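Local coordinates for protein uronate isomerase (Caulobacter crescentus, PDB 2Q01) that catalyses the isomerisation of D-glucuronate to D-fructuronate and of D-galacturonate to D-tagaturonate, at residues L14-A25 with R434-A445; L28-I38 with A454-Y463. All coordinates share one frame; numbering follows the deposited sequence. Where two conformers were deposited one is given.

Overall arrangement
Interactions 1 and 2 join the same N-terminal helix, 19-30, to two consecutive C-terminal helices: residues 14-25 pack on helix 425-445, and residues 28-38 on helix 451-469. Their centres lie 14 Å apart on the same side of the chain's centre, and they meet where S437 approaches Y29 and I458. Interaction 1 is the more buried, although it lies farther from the chain's centre, consistent with the two neighbouring subunits that reach several of its residues; alanines predominate there, beside the rings of F15 and Y24 and the buried R434. Interaction 2 is partly buried, relies on branched aliphatic side chains and the Y463 ring, and runs from buried L28, past exposed L31, to the buried strand residue I38.

Interaction 1 of 2, residues L14-A25 with R434-A445; sequences LFPSDPATRSYA and RVDSAFLARMVA
Y24 and V444 meet in a CH-pi contact. With CG1 anti to the backbone N (chi1 177°), V444 sets this methyl over the centre of the Y24 ring, 3.6 Å from the centroid. A serine in place of Y24 would probably leave the V444 methyl without the ring face it rests on and open a gap beside A445 and L451.

Aliphatic packing depends on small residues. T21 is a knob in the hole formed by A438, A441, R442 and A445, its CG2 3.7 Å from R442 N. A441 CB comes to 3.3 Å from T21 O, and P16 CD rests 3.7 Å from A438 CB. This single knob-into-hole contact, with short-segment axes 8.0 Å apart at 126°, joins helix 19-30 to helix 425-445, at the periphery of a protein of the TIM-barrel clan.

Among the polar groups, R434 NH2 approaches F15 CE2 obliquely at 3.5 Å, with ring and guanidinium planes 29° apart; the same nitrogen bonds the carbonyls of E11 and R13, while NE pairs with D430. D18 N-caps helix 19-30: its OD2 accepts from T21 N and, at 2.7 Å, from T21 OG1, from opposite faces of the carboxylate. R22 NE donates to P16 O at 2.8 Å, tying the helix to the loop before it, and R22 NH2 bonds both F15 O and A445 O of the second subunit.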
loop_
_atom_site.group_PDB
_atom_site.type_symbol
_atom_site.label_atom_id
_atom_site.label_comp_id
_atom_site.label_asym_id
_atom_site.label_seq_id
_atom_site.Cartn_x
_atom_site.Cartn_y
_atom_site.Cartn_z
ATOM N N LEU B 14 -20.084 10.702 7.000
ATOM C CA LEU B 14 -18.782 10.738 6.300
ATOM C C LEU B 14 -17.794 11.834 6.754
ATOM O O LEU B 14 -16.634 11.838 6.336
ATOM C CB LEU B 14 -18.948 10.722 4.760
ATOM C CG LEU B 14 -19.915 9.693 4.138
ATOM C CD1 LEU B 14 -20.163 9.980 2.677
ATOM C CD2 LEU B 14 -19.434 8.279 4.321
ATOM N N PHE B 15 -18.249 12.750 7.609
ATOM C CA PHE B 15 -17.368 13.752 8.217
ATOM C C PHE B 15 -16.666 13.109 9.407
ATOM O O PHE B 15 -17.242 12.222 10.041
ATOM C CB PHE B 15 -18.158 14.984 8.684
ATOM C CG PHE B 15 -18.893 15.702 7.586
ATOM C CD1 PHE B 15 -18.386 15.748 6.281
ATOM C CD2 PHE B 15 -20.091 16.351 7.863
ATOM C CE1 PHE B 15 -19.076 16.410 5.270
ATOM C CE2 PHE B 15 -20.794 17.026 6.856
ATOM C CZ PHE B 15 -20.288 17.055 5.557
ATOM N N PRO B 16 -15.427 13.545 9.722
ATOM C CA PRO B 16 -14.705 12.963 10.860
ATOM C C PRO B 16 -15.425 13.248 12.173
ATOM O O PRO B 16 -16.206 14.196 12.254
ATOM C CB PRO B 16 -13.361 13.702 10.839
ATOM C CG PRO B 16 -13.241 14.261 9.469
ATOM C CD PRO B 16 -14.632 14.598 9.063
ATOM N N SER B 17 -15.179 12.428 13.189
ATOM C CA SER B 17 -15.878 12.584 14.464
ATOM C C SER B 17 -15.378 13.781 15.277
ATOM O O SER B 17 -16.157 14.401 16.011
ATOM C CB SER B 17 -15.792 11.309 15.292
ATOM O OG SER B 17 -16.623 11.399 16.437
ATOM N N ASP B 18 -14.088 14.090 15.132
ATOM C CA ASP B 18 -13.466 15.249 15.769
ATOM C C ASP B 18 -14.204 16.540 15.425
ATOM O O ASP B 18 -14.215 16.948 14.259
ATOM C CB ASP B 18 -12.006 15.375 15.347
ATOM C CG ASP B 18 -11.340 16.600 15.940
ATOM O OD1 ASP B 18 -10.929 16.538 17.122
ATOM O OD2 ASP B 18 -11.238 17.625 15.224
ATOM N N PRO B 19 -14.794 17.193 16.449
ATOM C CA PRO B 19 -15.784 18.259 16.282
ATOM C C PRO B 19 -15.256 19.511 15.593
ATOM O O PRO B 19 -16.008 20.158 14.865
ATOM C CB PRO B 19 -16.216 18.577 17.720
ATOM C CG PRO B 19 -15.740 17.418 18.549
ATOM C CD PRO B 19 -14.510 16.935 17.872
ATOM N N ALA B 20 -13.987 19.849 15.819
ATOM C CA ALA B 20 -13.359 20.978 15.122
ATOM C C ALA B 20 -13.203 20.705 13.624
ATOM O O ALA B 20 -13.470 21.586 12.799
ATOM C CB ALA B 20 -12.010 21.322 15.744
ATOM N N THR B 21 -12.775 19.486 13.288
ATOM C CA THR B 21 -12.630 19.052 11.899
ATOM C C THR B 21 -14.001 18.919 11.229
ATOM O O THR B 21 -14.216 19.439 10.130
ATOM C CB THR B 21 -11.838 17.731 11.798
ATOM O OG1 THR B 21 -10.631 17.842 12.558
ATOM C CG2 THR B 21 -11.472 17.426 10.357
ATOM N N ARG B 22 -14.927 18.258 11.924
ATOM C CA ARG B 22 -16.299 18.054 11.460
ATOM C C ARG B 22 -17.004 19.347 11.078
ATOM O O ARG B 22 -17.728 19.392 10.078
ATOM C CB ARG B 22 -17.100 17.303 12.534
ATOM C CG ARG B 22 -18.597 17.167 12.279
ATOM C CD ARG B 22 -19.211 16.114 13.187
ATOM N NE ARG B 22 -18.894 14.769 12.718
ATOM C CZ ARG B 22 -19.632 13.687 12.953
ATOM N NH1 ARG B 22 -20.751 13.773 13.662
ATOM N NH2 ARG B 22 -19.248 12.511 12.469
ATOM N N SER B 23 -16.773 20.402 11.858
ATOM C CA SER B 23 -17.435 21.675 11.620
ATOM C C SER B 23 -16.846 22.443 10.445
ATOM O O SER B 23 -17.562 23.189 9.777
ATOM C CB SER B 23 -17.439 22.540 12.872
ATOM O OG SER B 23 -18.423 23.547 12.739
ATOM N N TYR B 24 -15.546 22.263 10.195
ATOM C CA TYR B 24 -14.926 22.792 8.970
ATOM C C TYR B 24 -15.498 22.035 7.763
ATOM O O TYR B 24 -15.863 22.643 6.752
ATOM C CB TYR B 24 -13.403 22.634 8.978
ATOM C CG TYR B 24 -12.607 23.650 9.778
ATOM C CD1 TYR B 24 -11.661 23.227 10.710
ATOM C CD2 TYR B 24 -12.768 25.026 9.584
ATOM C CE1 TYR B 24 -10.908 24.135 11.444
ATOM C CE2 TYR B 24 -12.017 25.948 10.318
ATOM C CZ TYR B 24 -11.087 25.491 11.248
ATOM O OH TYR B 24 -10.329 26.371 11.986
ATOM N N ALA B 25 -15.582 20.710 7.899
ATOM C CA ALA B 25 -16.122 19.811 6.876
ATOM C C ALA B 25 -17.543 20.177 6.486
ATOM O O ALA B 25 -17.838 20.351 5.303
ATOM C CB ALA B 25 -16.054 18.361 7.357
ATOM N N ARG B 434 -18.700 14.948 0.435
ATOM C CA ARG B 434 -18.471 14.850 1.881
ATOM C C ARG B 434 -17.064 14.411 2.233
ATOM O O ARG B 434 -16.476 14.933 3.182
ATOM C CB ARG B 434 -19.466 13.887 2.524
ATOM C CG ARG B 434 -20.880 14.392 2.486
ATOM C CD ARG B 434 -21.861 13.427 3.100
ATOM N NE ARG B 434 -23.172 14.059 3.146
ATOM C CZ ARG B 434 -23.675 14.664 4.216
ATOM N NH1 ARG B 434 -24.866 15.228 4.143
ATOM N NH2 ARG B 434 -22.998 14.687 5.356
ATOM N N VAL B 435 -16.538 13.443 1.479
ATOM C CA VAL B 435 -15.181 12.922 1.690
ATOM C C VAL B 435 -14.124 13.973 1.341
ATOM O O VAL B 435 -13.155 14.152 2.089
ATOM C CB VAL B 435 -14.943 11.595 0.925
ATOM C CG1 VAL B 435 -13.473 11.180 0.963
ATOM C CG2 VAL B 435 -15.798 10.496 1.514
ATOM N N ASP B 436 -14.331 14.679 0.228
ATOM C CA ASP B 436 -13.483 15.817 -0.147
ATOM C C ASP B 436 -13.544 16.929 0.897
ATOM O O ASP B 436 -12.522 17.556 1.195
ATOM C CB ASP B 436 -13.873 16.382 -1.518
ATOM C CG ASP B 436 -13.434 15.490 -2.678
ATOM O OD1 ASP B 436 -13.731 15.858 -3.838
ATOM O OD2 ASP B 436 -12.803 14.432 -2.447
ATOM N N SER B 437 -14.740 17.170 1.442
ATOM C CA SER B 437 -14.920 18.132 2.529
ATOM C C SER B 437 -14.184 17.702 3.789
ATOM O O SER B 437 -13.541 18.527 4.427
ATOM C CB SER B 437 -16.396 18.346 2.840
ATOM O OG SER B 437 -17.030 18.989 1.757
ATOM N N ALA B 438 -14.274 16.414 4.127
ATOM C CA ALA B 438 -13.573 15.837 5.278
ATOM C C ALA B 438 -12.052 15.938 5.169
ATOM O O ALA B 438 -11.373 16.240 6.154
ATOM C CB ALA B 438 -13.986 14.392 5.466
ATOM N N PHE B 439 -11.527 15.684 3.971
ATOM C CA PHE B 439 -10.087 15.713 3.738
ATOM C C PHE B 439 -9.514 17.122 3.832
ATOM O O PHE B 439 -8.502 17.340 4.498
ATOM C CB PHE B 439 -9.733 15.078 2.386
ATOM C CG PHE B 439 -8.281 15.204 2.028
ATOM C CD1 PHE B 439 -7.317 14.448 2.698
ATOM C CD2 PHE B 439 -7.870 16.085 1.025
ATOM C CE1 PHE B 439 -5.963 14.565 2.378
ATOM C CE2 PHE B 439 -6.520 16.208 0.695
ATOM C CZ PHE B 439 -5.564 15.449 1.376
ATOM N N LEU B 440 -10.162 18.064 3.148
ATOM C CA LEU B 440 -9.826 19.484 3.227
ATOM C C LEU B 440 -9.933 20.042 4.650
ATOM O O LEU B 440 -9.084 20.830 5.076
ATOM C CB LEU B 440 -10.725 20.282 2.286
ATOM C CG LEU B 440 -10.260 20.710 0.889
ATOM C CD1 LEU B 440 -9.097 19.894 0.373
ATOM C CD2 LEU B 440 -11.429 20.666 -0.088
ATOM N N ALA B 441 -10.968 19.619 5.377
ATOM C CA ALA B 441 -11.175 19.993 6.783
ATOM C C ALA B 441 -10.040 19.563 7.695
ATOM O O ALA B 441 -9.694 20.282 8.629
ATOM C CB ALA B 441 -12.453 19.410 7.288
ATOM N N ARG B 442 -9.461 18.392 7.424
ATOM C CA ARG B 442 -8.314 17.912 8.192
ATOM C C ARG B 442 -7.061 18.717 7.866
ATOM O O ARG B 442 -6.196 18.889 8.724
ATOM C CB ARG B 442 -8.062 16.432 7.939
ATOM C CG ARG B 442 -7.643 15.673 9.189
ATOM C CD ARG B 442 -6.345 14.909 8.993
ATOM N NE ARG B 442 -6.415 13.929 7.912
ATOM C CZ ARG B 442 -5.350 13.386 7.329
ATOM N NH1 ARG B 442 -4.125 13.727 7.721
ATOM N NH2 ARG B 442 -5.508 12.504 6.352
ATOM N N MET B 443 -6.965 19.205 6.628
ATOM C CA MET B 443 -5.863 20.083 6.233
ATOM C C MET B 443 -5.971 21.415 6.954
ATOM O O MET B 443 -4.959 21.967 7.376
ATOM C CB MET B 443 -5.813 20.315 4.711
ATOM C CG MET B 443 -5.679 19.058 3.848
ATOM S SD MET B 443 -4.296 17.999 4.301
ATOM C CE MET B 443 -2.979 18.776 3.376
ATOM N N VAL B 444 -7.197 21.924 7.093
ATOM C CA VAL B 444 -7.443 23.186 7.791
ATOM C C VAL B 444 -7.250 23.053 9.307
ATOM O O VAL B 444 -6.608 23.907 9.922
ATOM C CB VAL B 444 -8.829 23.768 7.453
ATOM C CG1 VAL B 444 -9.100 25.042 8.251
ATOM C CG2 VAL B 444 -8.918 24.070 5.977
ATOM N N ALA B 445 -7.776 21.972 9.888
ATOM C CA ALA B 445 -7.671 21.710 11.334
ATOM C C ALA B 445 -6.240 21.485 11.805
ATOM O O ALA B 445 -5.894 21.840 12.927
ATOM C CB ALA B 445 -8.540 20.525 11.719
#

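Interaction 2 of 2, residues L28-I38 with A454-Y463; sequences LYALVKDLPII and AEELIVDLTY
Y463 holds its CG anti to the backbone N (chi1 -170°), which swings the ring out from helix 451-469 to P36 and I38. A similar torsion in I458 (chi1 -164°) brings CG1 against V32 CG2, the two side chains crossing at a slant, and leaves CG2 in the crowded position between N and carbonyl carbon, facing L28 O and L31 CD2.

I38 crosses Y463 at about a right angle and sets CD1 over one ring face, 3.9 Å from the centroid and 28° off the normal. P36 CD meets Y463 CE1 obliquely at 3.7 Å, and P36 O lies in the ring plane at its edge. The Y463 hydroxyl is engaged by K467.

V32 and T462 reach toward each other tip to tip, with V32 CG1 3.5 Å from T462 OG1. That hydroxyl is turned back into its own helix, donating to I458 O at 2.8 Å; the carbonyl also receives T462 N from the opposite face of its plane, so the polar group is satisfied against the valine methyls. L35 CD1 touches T462 CG2 at 4.0 Å. Farther back, L28 CD2 lies 3.9 Å from A454 CB, and L31 crosses E455 at about a right angle, its CD2 3.8 Å from E455 CB.

A type I turn, V32 to L35, thus carries the chain from helix 19-30 into strand 37-39 along the flank of helix 451-469. A C-terminal helix packed beside the first strand of a parallel sheet is consistent with the TIM-barrel fold of the metallo-dependent hydrolase superfamily.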
loop_
_atom_site.group_PDB
_atom_site.type_symbol
_atom_site.label_atom_id
_atom_site.label_comp_id
_atom_site.label_asym_id
_atom_site.label_seq_id
_atom_site.Cartn_x
_atom_site.Cartn_y
_atom_site.Cartn_z
ATOM N N LEU B 28 -17.609 23.437 4.478
ATOM C CA LEU B 28 -17.101 23.296 3.113
ATOM C C LEU B 28 -18.103 22.566 2.231
ATOM O O LEU B 28 -18.250 22.885 1.049
ATOM C CB LEU B 28 -15.755 22.568 3.103
ATOM C CG LEU B 28 -14.556 23.286 3.730
ATOM C CD1 LEU B 28 -13.404 22.341 3.886
ATOM C CD2 LEU B 28 -14.130 24.503 2.930
ATOM N N TYR B 29 -18.780 21.588 2.819
ATOM C CA TYR B 29 -19.793 20.797 2.136
ATOM C C TYR B 29 -21.028 21.603 1.769
ATOM O O TYR B 29 -21.570 21.428 0.681
ATOM C CB TYR B 29 -20.163 19.583 2.994
ATOM C CG TYR B 29 -21.359 18.792 2.516
ATOM C CD1 TYR B 29 -21.310 18.049 1.331
ATOM C CD2 TYR B 29 -22.536 18.771 3.261
ATOM C CE1 TYR B 29 -22.411 17.319 0.898
ATOM C CE2 TYR B 29 -23.636 18.046 2.838
ATOM C CZ TYR B 29 -23.563 17.317 1.664
ATOM O OH TYR B 29 -24.657 16.604 1.253
ATOM N N ALA B 30 -21.451 22.492 2.672
ATOM C CA ALA B 30 -22.573 23.415 2.438
ATOM C C ALA B 30 -22.346 24.320 1.221
ATOM O O ALA B 30 -23.287 24.700 0.528
ATOM C CB ALA B 30 -22.819 24.256 3.679
ATOM N N LEU B 31 -21.079 24.622 0.960
ATOM C CA LEU B 31 -20.638 25.448 -0.153
ATOM C C LEU B 31 -20.770 24.731 -1.493
ATOM O O LEU B 31 -20.614 25.342 -2.549
ATOM C CB LEU B 31 -19.164 25.793 0.059
ATOM C CG LEU B 31 -18.692 27.235 0.119
ATOM C CD1 LEU B 31 -19.188 27.902 1.390
ATOM C CD2 LEU B 31 -17.185 27.227 0.085
ATOM N N VAL B 32 -21.077 23.440 -1.440
ATOM C CA VAL B 32 -20.871 22.544 -2.567
ATOM C C VAL B 32 -22.011 21.520 -2.791
ATOM O O VAL B 32 -22.198 21.033 -3.914
ATOM C CB VAL B 32 -19.454 21.901 -2.422
ATOM C CG1 VAL B 32 -19.461 20.407 -2.510
ATOM C CG2 VAL B 32 -18.479 22.547 -3.390
ATOM N N LYS B 33 -22.802 21.259 -1.743
ATOM C CA LYS B 33 -23.833 20.199 -1.743
ATOM C C LYS B 33 -24.954 20.341 -2.771
ATOM O O LYS B 33 -25.578 19.349 -3.156
ATOM C CB LYS B 33 -24.446 20.013 -0.346
ATOM C CG LYS B 33 -25.331 21.146 0.150
ATOM C CD LYS B 33 -25.731 20.927 1.600
ATOM C CE LYS B 33 -26.238 22.217 2.233
ATOM N NZ LYS B 33 -26.094 22.197 3.721
ATOM N N ASP B 34 -25.198 21.575 -3.202
ATOM C CA ASP B 34 -26.318 21.891 -4.072
ATOM C C ASP B 34 -25.869 22.346 -5.454
ATOM O O ASP B 34 -26.696 22.736 -6.276
ATOM C CB ASP B 34 -27.212 22.954 -3.421
ATOM C CG ASP B 34 -28.048 22.399 -2.276
ATOM O OD1 ASP B 34 -28.692 21.342 -2.463
ATOM O OD2 ASP B 34 -28.068 23.027 -1.193
ATOM N N LEU B 35 -24.560 22.294 -5.703
ATOM C CA LEU B 35 -24.011 22.529 -7.039
ATOM C C LEU B 35 -24.500 21.449 -8.004
ATOM O O LEU B 35 -24.770 20.317 -7.577
ATOM C CB LEU B 35 -22.477 22.550 -7.002
ATOM C CG LEU B 35 -21.770 23.815 -6.510
ATOM C CD1 LEU B 35 -20.280 23.575 -6.440
ATOM C CD2 LEU B 35 -22.070 25.014 -7.402
ATOM N N PRO B 36 -24.632 21.791 -9.301
ATOM C CA PRO B 36 -25.061 20.779 -10.268
ATOM C C PRO B 36 -24.082 19.616 -10.375
ATOM O O PRO B 36 -22.880 19.787 -10.151
ATOM C CB PRO B 36 -25.111 21.553 -11.595
ATOM C CG PRO B 36 -25.242 22.995 -11.193
ATOM C CD PRO B 36 -24.418 23.099 -9.949
ATOM N N ILE B 37 -24.610 18.439 -10.692
ATOM C CA ILE B 37 -23.797 17.244 -10.878
ATOM C C ILE B 37 -23.179 17.219 -12.283
ATOM O O ILE B 37 -23.881 17.317 -13.293
ATOM C CB ILE B 37 -24.630 15.968 -10.608
ATOM C CG1 ILE B 37 -24.953 15.854 -9.115
ATOM C CG2 ILE B 37 -23.902 14.716 -11.092
ATOM C CD1 ILE B 37 -26.080 14.891 -8.800
ATOM N N ILE B 38 -21.857 17.120 -12.336
ATOM C CA ILE B 38 -21.153 16.900 -13.597
ATOM C C ILE B 38 -20.612 15.480 -13.600
ATOM O O ILE B 38 -19.779 15.109 -12.759
ATOM C CB ILE B 38 -20.023 17.916 -13.819
ATOM C CG1 ILE B 38 -20.601 19.327 -13.889
ATOM C CG2 ILE B 38 -19.249 17.596 -15.097
ATOM C CD1 ILE B 38 -19.596 20.382 -13.571
ATOM N N ALA B 454 -9.194 26.213 1.123
ATOM C CA ALA B 454 -10.127 25.079 1.156
ATOM C C ALA B 454 -11.494 25.386 0.552
ATOM O O ALA B 454 -12.079 24.541 -0.131
ATOM C CB ALA B 454 -10.289 24.577 2.561
ATOM N N GLU B 455 -11.994 26.595 0.810
ATOM C CA GLU B 455 -13.266 27.057 0.258
ATOM C C GLU B 455 -13.202 27.220 -1.261
ATOM O O GLU B 455 -14.193 26.984 -1.954
ATOM C CB GLU B 455 -13.688 28.369 0.918
ATOM C CG GLU B 455 -14.219 28.222 2.340
ATOM C CD GLU B 455 -14.603 29.550 2.990
ATOM O OE1 GLU B 455 -14.172 30.620 2.502
ATOM O OE2 GLU B 455 -15.339 29.516 4.002
ATOM N N GLU B 456 -12.037 27.637 -1.762
ATOM C CA GLU B 456 -11.771 27.698 -3.201
ATOM C C GLU B 456 -11.680 26.294 -3.786
ATOM O O GLU B 456 -12.295 26.010 -4.809
ATOM C CB GLU B 456 -10.467 28.445 -3.490
ATOM C CG GLU B 456 -10.584 29.957 -3.537
ATOM C CD GLU B 456 -9.284 30.636 -3.965
ATOM O OE1 GLU B 456 -8.661 30.182 -4.954
ATOM O OE2 GLU B 456 -8.890 31.631 -3.317
ATOM N N LEU B 457 -10.922 25.424 -3.115
ATOM C CA LEU B 457 -10.651 24.070 -3.597
ATOM C C LEU B 457 -11.858 23.165 -3.677
ATOM O O LEU B 457 -11.988 22.413 -4.632
ATOM C CB LEU B 457 -9.556 23.391 -2.774
ATOM C CG LEU B 457 -8.169 23.683 -3.340
ATOM C CD1 LEU B 457 -7.081 23.309 -2.370
ATOM C CD2 LEU B 457 -7.987 22.962 -4.657
ATOM N N ILE B 458 -12.737 23.241 -2.684
ATOM C CA ILE B 458 -13.928 22.398 -2.669
ATOM C C ILE B 458 -14.835 22.659 -3.889
ATOM O O ILE B 458 -15.340 21.718 -4.498
ATOM C CB ILE B 458 -14.676 22.461 -1.296
ATOM C CG1 ILE B 458 -15.675 21.314 -1.151
ATOM C CG2 ILE B 458 -15.355 23.806 -1.074
ATOM C CD1 ILE B 458 -15.058 19.989 -0.881
ATOM N N VAL B 459 -14.977 23.928 -4.268
ATOM C CA VAL B 459 -15.797 24.332 -5.411
ATOM C C VAL B 459 -15.126 23.949 -6.737
ATOM O O VAL B 459 -15.803 23.527 -7.681
ATOM C CB VAL B 459 -16.134 25.850 -5.356
ATOM C CG1 VAL B 459 -17.064 26.263 -6.504
ATOM C CG2 VAL B 459 -16.789 26.197 -4.033
ATOM N N ASP B 460 -13.798 24.071 -6.787
ATOM C CA ASP B 460 -13.013 23.684 -7.961
ATOM C C ASP B 460 -13.123 22.186 -8.204
ATOM O O ASP B 460 -13.556 21.756 -9.277
ATOM C CB ASP B 460 -11.543 24.080 -7.795
ATOM C CG ASP B 460 -11.257 25.496 -8.267
ATOM O OD1 ASP B 460 -12.095 26.079 -8.990
ATOM O OD2 ASP B 460 -10.180 26.026 -7.918
ATOM N N LEU B 461 -12.768 21.412 -7.177
ATOM C CA LEU B 461 -12.850 19.948 -7.186
ATOM C C LEU B 461 -14.217 19.406 -7.608
ATOM O O LEU B 461 -14.299 18.411 -8.333
ATOM C CB LEU B 461 -12.484 19.396 -5.802
ATOM C CG LEU B 461 -11.053 18.940 -5.464
ATOM C CD1 LEU B 461 -9.956 19.780 -6.100
ATOM C CD2 LEU B 461 -10.858 18.852 -3.949
ATOM N N THR B 462 -15.279 20.076 -7.165
ATOM C CA THR B 462 -16.647 19.655 -7.445
ATOM C C THR B 462 -17.100 20.024 -8.857
ATOM O O THR B 462 -17.692 19.198 -9.560
ATOM C CB THR B 462 -17.629 20.242 -6.396
ATOM O OG1 THR B 462 -17.252 19.788 -5.091
ATOM C CG2 THR B 462 -19.064 19.811 -6.664
ATOM N N TYR B 463 -16.805 21.250 -9.278
ATOM C CA TYR B 463 -17.472 21.816 -10.445
ATOM C C TYR B 463 -16.522 22.317 -11.540
ATOM O O TYR B 463 -16.647 21.907 -12.694
ATOM C CB TYR B 463 -18.442 22.925 -9.994
ATOM C CG TYR B 463 -19.392 23.443 -11.060
ATOM C CD1 TYR B 463 -20.631 22.843 -11.270
ATOM C CD2 TYR B 463 -19.059 24.557 -11.837
ATOM C CE1 TYR B 463 -21.506 23.323 -12.246
ATOM C CE2 TYR B 463 -19.920 25.041 -12.811
ATOM C CZ TYR B 463 -21.136 24.422 -13.010
ATOM O OH TYR B 463 -21.979 24.914 -13.975
#